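PDB 3P2E: 16S rRNA (adenine(1408)-N(1))-methyltransferase from Escherichia coli, which methylates N1 of adenine 1408 in the 16S rRNA of assembled 30S subunits, using S-adenosyl-L-methionine, and so confers resistance to many aminoglycosides. Local coordinates for residues A43-P56 with L77-L90. Residues are numbered along the deposited sequence; the frame is centred on the assembly and turned at random.
Sequences AINDQNTFYIGIDP and LSNVVFVIAAAESL. With SAH (S-adenosyl-L-homocysteine), chain C.
N79 ND2 spends its two hydrogens on two backbone carbonyls of 43-56: A43 O at 3.1 Å, nearly straight at 170°, and T49 O, met almost end-on to its C=O. The amide thus ties the last turn of helix 37-44 to the start of strand 49-54. A43 O is shared, since D46 N reaches it from the other face of its plane. A chi1 of 65° puts N79 CG between its own backbone N and carbonyl carbon, with ND2 near the Y51 ring edge and the amide and ring planes nearly perpendicular. From N79 on, the backbones run as a parallel ladder: Y51 N donates to N79 O (2.8 Å), and the bonds then alternate through V81, G53 and V83 to D55 N on V83 O. The strand axes approach to 4.6 Å at 21°; helix 62-68 connects the two strands as a beta-alpha-beta unit of the Rossmann-like methyltransferase sheet, in which 80-83 is an edge strand. On one face, V81 CG1 meets F50 CE2 at 3.5 Å and I52 CG1 at 3.7 Å, while V83 CG2 touches I52 CG2 and I54 CG1 lies against V83 CB. The other face carries Y51, V80 and F82; the F82 ring turns an edge to G53 O and packs on I64 and I68 of helix 62-68. Beyond the strands, P56 still packs against A86, and both segments turn residues to S-adenosyl-L-homocysteine. D55 OD1 and OD2 accept from ribose O3' (2.7 Å) and O2', with G34 N and V57 N also bonded to this carboxylate, whereas A87 N donates almost straight to adenine N1 and E88 OE1 accepts from N6.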
loop_
_atom_site.group_PDB
_atom_site.type_symbol
_atom_site.label_atom_id
_atom_site.label_comp_id
_atom_site.label_asym_id
_atom_site.label_seq_id
_atom_site.Cartn_x
_atom_site.Cartn_y
_atom_site.Cartn_z
ATOM N N ALA A 43 -9.725 -0.194 -6.630
ATOM C CA ALA A 43 -11.070 -0.027 -6.097
ATOM C C ALA A 43 -12.148 -0.052 -7.167
ATOM O O ALA A 43 -13.207 -0.646 -6.972
ATOM C CB ALA A 43 -11.152 1.269 -5.317
ATOM N N ILE A 44 -11.889 0.598 -8.293
ATOM C CA ILE A 44 -12.870 0.629 -9.367
ATOM C C ILE A 44 -13.087 -0.774 -9.946
ATOM O O ILE A 44 -14.160 -1.076 -10.465
ATOM C CB ILE A 44 -12.425 1.626 -10.483
ATOM C CG1 ILE A 44 -13.556 1.854 -11.491
ATOM C CG2 ILE A 44 -11.178 1.107 -11.176
ATOM C CD1 ILE A 44 -13.673 0.790 -12.568
ATOM N N ASN A 45 -12.085 -1.641 -9.837
ATOM C CA ASN A 45 -12.215 -2.992 -10.378
ATOM C C ASN A 45 -12.669 -4.065 -9.391
ATOM O O ASN A 45 -12.824 -5.221 -9.769
ATOM C CB ASN A 45 -10.897 -3.424 -11.037
ATOM C CG ASN A 45 -10.581 -2.617 -12.284
ATOM O OD1 ASN A 45 -9.611 -1.856 -12.320
ATOM N ND2 ASN A 45 -11.407 -2.771 -13.309
ATOM N N ASP A 46 -12.894 -3.695 -8.133
ATOM C CA ASP A 46 -13.325 -4.671 -7.129
ATOM C C ASP A 46 -14.138 -3.989 -6.036
ATOM O O ASP A 46 -13.585 -3.429 -5.092
ATOM C CB ASP A 46 -12.093 -5.377 -6.547
ATOM C CG ASP A 46 -12.426 -6.290 -5.383
ATOM O OD1 ASP A 46 -13.595 -6.691 -5.231
ATOM O OD2 ASP A 46 -11.499 -6.617 -4.616
ATOM N N GLN A 47 -15.459 -4.045 -6.173
ATOM C CA GLN A 47 -16.352 -3.399 -5.226
ATOM C C GLN A 47 -16.705 -4.202 -3.978
ATOM O O GLN A 47 -17.590 -3.805 -3.220
ATOM C CB GLN A 47 -17.628 -2.962 -5.951
ATOM C CG GLN A 47 -17.392 -1.816 -6.930
ATOM C CD GLN A 47 -16.978 -0.538 -6.223
ATOM O OE1 GLN A 47 -15.949 0.062 -6.538
ATOM N NE2 GLN A 47 -17.779 -0.121 -5.254
ATOM N N ASN A 48 -16.015 -5.320 -3.758
ATOM C CA ASN A 48 -16.265 -6.139 -2.573
ATOM C C ASN A 48 -15.054 -6.058 -1.644
ATOM O O ASN A 48 -14.921 -6.835 -0.696
ATOM C CB ASN A 48 -16.524 -7.598 -2.955
ATOM C CG ASN A 48 -17.180 -8.389 -1.830
ATOM O OD1 ASN A 48 -17.223 -9.620 -1.865
ATOM N ND2 ASN A 48 -17.704 -7.683 -0.831
ATOM N N THR A 49 -14.162 -5.119 -1.939
ATOM C CA THR A 49 -12.978 -4.898 -1.116
ATOM C C THR A 49 -12.934 -3.424 -0.734
ATOM O O THR A 49 -13.177 -2.543 -1.571
ATOM C CB THR A 49 -11.668 -5.254 -1.861
ATOM O OG1 THR A 49 -11.619 -6.667 -2.106
ATOM C CG2 THR A 49 -10.451 -4.849 -1.026
ATOM N N PHE A 50 -12.648 -3.155 0.536
ATOM C CA PHE A 50 -12.544 -1.778 0.996
ATOM C C PHE A 50 -11.064 -1.435 0.946
ATOM O O PHE A 50 -10.243 -2.115 1.564
ATOM C CB PHE A 50 -13.067 -1.624 2.421
ATOM C CG PHE A 50 -13.127 -0.197 2.878
ATOM C CD1 PHE A 50 -14.017 0.692 2.287
ATOM C CD2 PHE A 50 -12.267 0.272 3.866
ATOM C CE1 PHE A 50 -14.054 2.033 2.671
ATOM C CE2 PHE A 50 -12.293 1.609 4.258
ATOM C CZ PHE A 50 -13.190 2.493 3.659
ATOM N N TYR A 51 -10.732 -0.386 0.197
ATOM C CA TYR A 51 -9.351 0.043 0.024
ATOM C C TYR A 51 -8.936 1.213 0.904
ATOM O O TYR A 51 -9.587 2.258 0.932
ATOM C CB TYR A 51 -9.109 0.378 -1.451
ATOM C CG TYR A 51 -9.115 -0.856 -2.326
ATOM C CD1 TYR A 51 -7.953 -1.606 -2.508
ATOM C CD2 TYR A 51 -10.296 -1.318 -2.907
ATOM C CE1 TYR A 51 -7.967 -2.790 -3.242
ATOM C CE2 TYR A 51 -10.321 -2.503 -3.640
ATOM C CZ TYR A 51 -9.155 -3.231 -3.802
ATOM O OH TYR A 51 -9.173 -4.405 -4.515
ATOM N N ILE A 52 -7.836 1.016 1.619
ATOM C CA ILE A 52 -7.303 2.026 2.518
ATOM C C ILE A 52 -5.912 2.426 2.062
ATOM O O ILE A 52 -4.983 1.620 2.111
ATOM C CB ILE A 52 -7.213 1.488 3.957
ATOM C CG1 ILE A 52 -8.599 1.031 4.418
ATOM C CG2 ILE A 52 -6.666 2.570 4.894
ATOM C CD1 ILE A 52 -8.603 0.375 5.790
ATOM N N GLY A 53 -5.782 3.669 1.609
ATOM C CA GLY A 53 -4.497 4.169 1.153
ATOM C C GLY A 53 -3.927 5.100 2.201
ATOM O O GLY A 53 -4.570 6.077 2.583
ATOM N N ILE A 54 -2.712 4.802 2.649
ATOM C CA ILE A 54 -2.039 5.578 3.686
ATOM C C ILE A 54 -0.821 6.341 3.159
ATOM O O ILE A 54 0.008 5.780 2.446
ATOM C CB ILE A 54 -1.531 4.649 4.810
ATOM C CG1 ILE A 54 -2.676 3.790 5.349
ATOM C CG2 ILE A 54 -0.912 5.473 5.931
ATOM C CD1 ILE A 54 -2.216 2.730 6.342
ATOM N N ASP A 55 -0.724 7.620 3.511
ATOM C CA ASP A 55 0.424 8.435 3.119
ATOM C C ASP A 55 0.489 9.674 4.005
ATOM O O ASP A 55 -0.534 10.274 4.320
ATOM C CB ASP A 55 0.330 8.878 1.659
ATOM C CG ASP A 55 1.695 9.174 1.059
ATOM O OD1 ASP A 55 2.144 8.391 0.204
ATOM O OD2 ASP A 55 2.329 10.178 1.455
ATOM N N PRO A 56 1.697 10.065 4.428
ATOM C CA PRO A 56 1.852 11.246 5.280
ATOM C C PRO A 56 1.717 12.566 4.521
ATOM O O PRO A 56 1.578 13.624 5.135
ATOM C CB PRO A 56 3.245 11.059 5.879
ATOM C CG PRO A 56 3.976 10.334 4.787
ATOM C CD PRO A 56 2.962 9.313 4.333
ATOM N N LEU A 77 -16.378 6.969 -5.585
ATOM C CA LEU A 77 -16.246 5.582 -5.148
ATOM C C LEU A 77 -16.660 5.501 -3.688
ATOM O O LEU A 77 -16.487 6.457 -2.934
ATOM C CB LEU A 77 -14.800 5.094 -5.295
ATOM C CG LEU A 77 -14.227 4.961 -6.708
ATOM C CD1 LEU A 77 -12.776 4.500 -6.621
ATOM C CD2 LEU A 77 -15.054 3.970 -7.519
ATOM N N SER A 78 -17.205 4.359 -3.288
ATOM C CA SER A 78 -17.639 4.184 -1.909
ATOM C C SER A 78 -16.745 3.204 -1.162
ATOM O O SER A 78 -16.962 2.946 0.020
ATOM C CB SER A 78 -19.082 3.668 -1.872
ATOM O OG SER A 78 -19.963 4.554 -2.539
ATOM N N ASN A 79 -15.733 2.674 -1.843
ATOM C CA ASN A 79 -14.846 1.696 -1.224
ATOM C C ASN A 79 -13.388 2.127 -1.086
ATOM O O ASN A 79 -12.477 1.300 -1.166
ATOM C CB ASN A 79 -14.940 0.362 -1.985
ATOM C CG ASN A 79 -14.437 0.451 -3.419
ATOM O OD1 ASN A 79 -14.568 1.483 -4.084
ATOM N ND2 ASN A 79 -13.883 -0.653 -3.915
ATOM N N VAL A 80 -13.175 3.421 -0.867
ATOM C CA VAL A 80 -11.826 3.961 -0.707
ATOM C C VAL A 80 -11.775 5.022 0.384
ATOM O O VAL A 80 -12.685 5.837 0.512
ATOM C CB VAL A 80 -11.314 4.628 -2.017
ATOM C CG1 VAL A 80 -9.900 5.175 -1.813
ATOM C CG2 VAL A 80 -11.338 3.634 -3.150
ATOM N N VAL A 81 -10.717 4.987 1.186
ATOM C CA VAL A 81 -10.510 5.991 2.218
ATOM C C VAL A 81 -9.013 6.266 2.235
ATOM O O VAL A 81 -8.204 5.348 2.070
ATOM C CB VAL A 81 -10.972 5.523 3.623
ATOM C CG1 VAL A 81 -10.132 4.352 4.103
ATOM C CG2 VAL A 81 -10.871 6.688 4.607
ATOM N N PHE A 82 -8.655 7.538 2.381
ATOM C CA PHE A 82 -7.258 7.946 2.427
ATOM C C PHE A 82 -6.924 8.372 3.844
ATOM O O PHE A 82 -7.528 9.294 4.397
ATOM C CB PHE A 82 -7.001 9.089 1.441
ATOM C CG PHE A 82 -7.089 8.668 0.004
ATOM C CD1 PHE A 82 -6.304 7.619 -0.469
ATOM C CD2 PHE A 82 -7.954 9.311 -0.880
ATOM C CE1 PHE A 82 -6.377 7.212 -1.810
ATOM C CE2 PHE A 82 -8.033 8.911 -2.222
ATOM C CZ PHE A 82 -7.238 7.857 -2.684
ATOM N N VAL A 83 -5.959 7.669 4.424
ATOM C CA VAL A 83 -5.511 7.900 5.787
ATOM C C VAL A 83 -4.185 8.650 5.775
ATOM O O VAL A 83 -3.250 8.262 5.076
ATOM C CB VAL A 83 -5.324 6.549 6.509
ATOM C CG1 VAL A 83 -4.674 6.753 7.864
ATOM C CG2 VAL A 83 -6.673 5.854 6.645
ATOM N N ILE A 84 -4.107 9.722 6.556
ATOM C CA ILE A 84 -2.887 10.511 6.627
ATOM C C ILE A 84 -2.096 10.062 7.839
ATOM O O ILE A 84 -2.414 10.416 8.976
ATOM C CB ILE A 84 -3.199 12.016 6.737
ATOM C CG1 ILE A 84 -4.114 12.441 5.581
ATOM C CG2 ILE A 84 -1.907 12.816 6.704
ATOM C CD1 ILE A 84 -3.598 12.068 4.193
ATOM N N ALA A 85 -1.074 9.254 7.581
ATOM C CA ALA A 85 -0.219 8.720 8.626
ATOM C C ALA A 85 1.065 8.208 7.993
ATOM O O ALA A 85 1.157 8.094 6.769
ATOM C CB ALA A 85 -0.931 7.579 9.351
ATOM N N ALA A 86 2.050 7.904 8.832
ATOM C CA ALA A 86 3.334 7.386 8.369
ATOM C C ALA A 86 3.568 6.004 8.968
ATOM O O ALA A 86 2.959 5.645 9.974
ATOM C CB ALA A 86 4.456 8.330 8.779
ATOM N N ALA A 87 4.469 5.238 8.359
ATOM C CA ALA A 87 4.768 3.893 8.836
ATOM C C ALA A 87 5.271 3.871 10.275
ATOM O O ALA A 87 5.080 2.877 10.984
ATOM C CB ALA A 87 5.787 3.230 7.918
ATOM N N GLU A 88 5.912 4.957 10.703
ATOM C CA GLU A 88 6.443 5.045 12.061
ATOM C C GLU A 88 5.366 5.337 13.105
ATOM O O GLU A 88 5.587 5.140 14.301
ATOM C CB GLU A 88 7.529 6.126 12.148
ATOM C CG GLU A 88 8.697 5.919 11.203
ATOM C CD GLU A 88 8.565 6.717 9.921
ATOM O OE1 GLU A 88 7.448 6.780 9.366
ATOM O OE2 GLU A 88 9.582 7.276 9.462
ATOM N N SER A 89 4.206 5.805 12.656
ATOM C CA SER A 89 3.112 6.128 13.569
ATOM C C SER A 89 1.760 5.775 12.960
ATOM O O SER A 89 0.951 6.655 12.658
ATOM C CB SER A 89 3.147 7.616 13.924
ATOM O OG SER A 89 3.024 8.419 12.763
ATOM N N LEU A 90 1.518 4.482 12.788
ATOM C CA LEU A 90 0.268 4.010 12.211
ATOM C C LEU A 90 -0.881 4.126 13.208
ATOM O O LEU A 90 -0.685 3.958 14.408
ATOM C CB LEU A 90 0.430 2.559 11.759
ATOM C CG LEU A 90 1.471 2.357 10.653
ATOM C CD1 LEU A 90 1.782 0.884 10.490
ATOM C CD2 LEU A 90 0.949 2.943 9.354
HETATM N N SAH C . 2.950 3.803 -3.971
HETATM C CA SAH C . 3.209 4.967 -4.640
HETATM C CB SAH C . 4.571 5.526 -4.217
HETATM C CG SAH C . 4.860 6.974 -4.481
HETATM S SD SAH C . 6.431 7.595 -3.980
HETATM C C SAH C . 3.039 4.719 -6.201
HETATM O O SAH C . 2.727 5.738 -6.654
HETATM O OXT SAH C . 3.213 3.720 -6.740
HETATM C "C5'" SAH C . 6.839 7.095 -2.303
HETATM C "C4'" SAH C . 5.613 7.484 -1.354
HETATM O "O4'" SAH C . 6.006 6.896 -0.107
HETATM C "C3'" SAH C . 5.412 8.968 -1.129
HETATM O "O3'" SAH C . 4.045 9.364 -1.469
HETATM C "C2'" SAH C . 5.810 9.192 0.376
HETATM O "O2'" SAH C . 5.110 10.207 1.061
HETATM C "C1'" SAH C . 5.587 7.787 0.975
HETATM N N9 SAH C . 6.420 7.502 2.210
HETATM C C8 SAH C . 7.795 7.727 2.368
HETATM N N7 SAH C . 8.223 7.431 3.582
HETATM C C5 SAH C . 7.020 6.986 4.225
HETATM C C6 SAH C . 6.895 6.535 5.584
HETATM N N6 SAH C . 7.950 6.484 6.430
HETATM N N1 SAH C . 5.610 6.164 5.940
HETATM C C2 SAH C . 4.524 6.219 5.057
HETATM N N3 SAH C . 4.658 6.658 3.743
HETATM C C4 SAH C . 5.942 7.021 3.420
#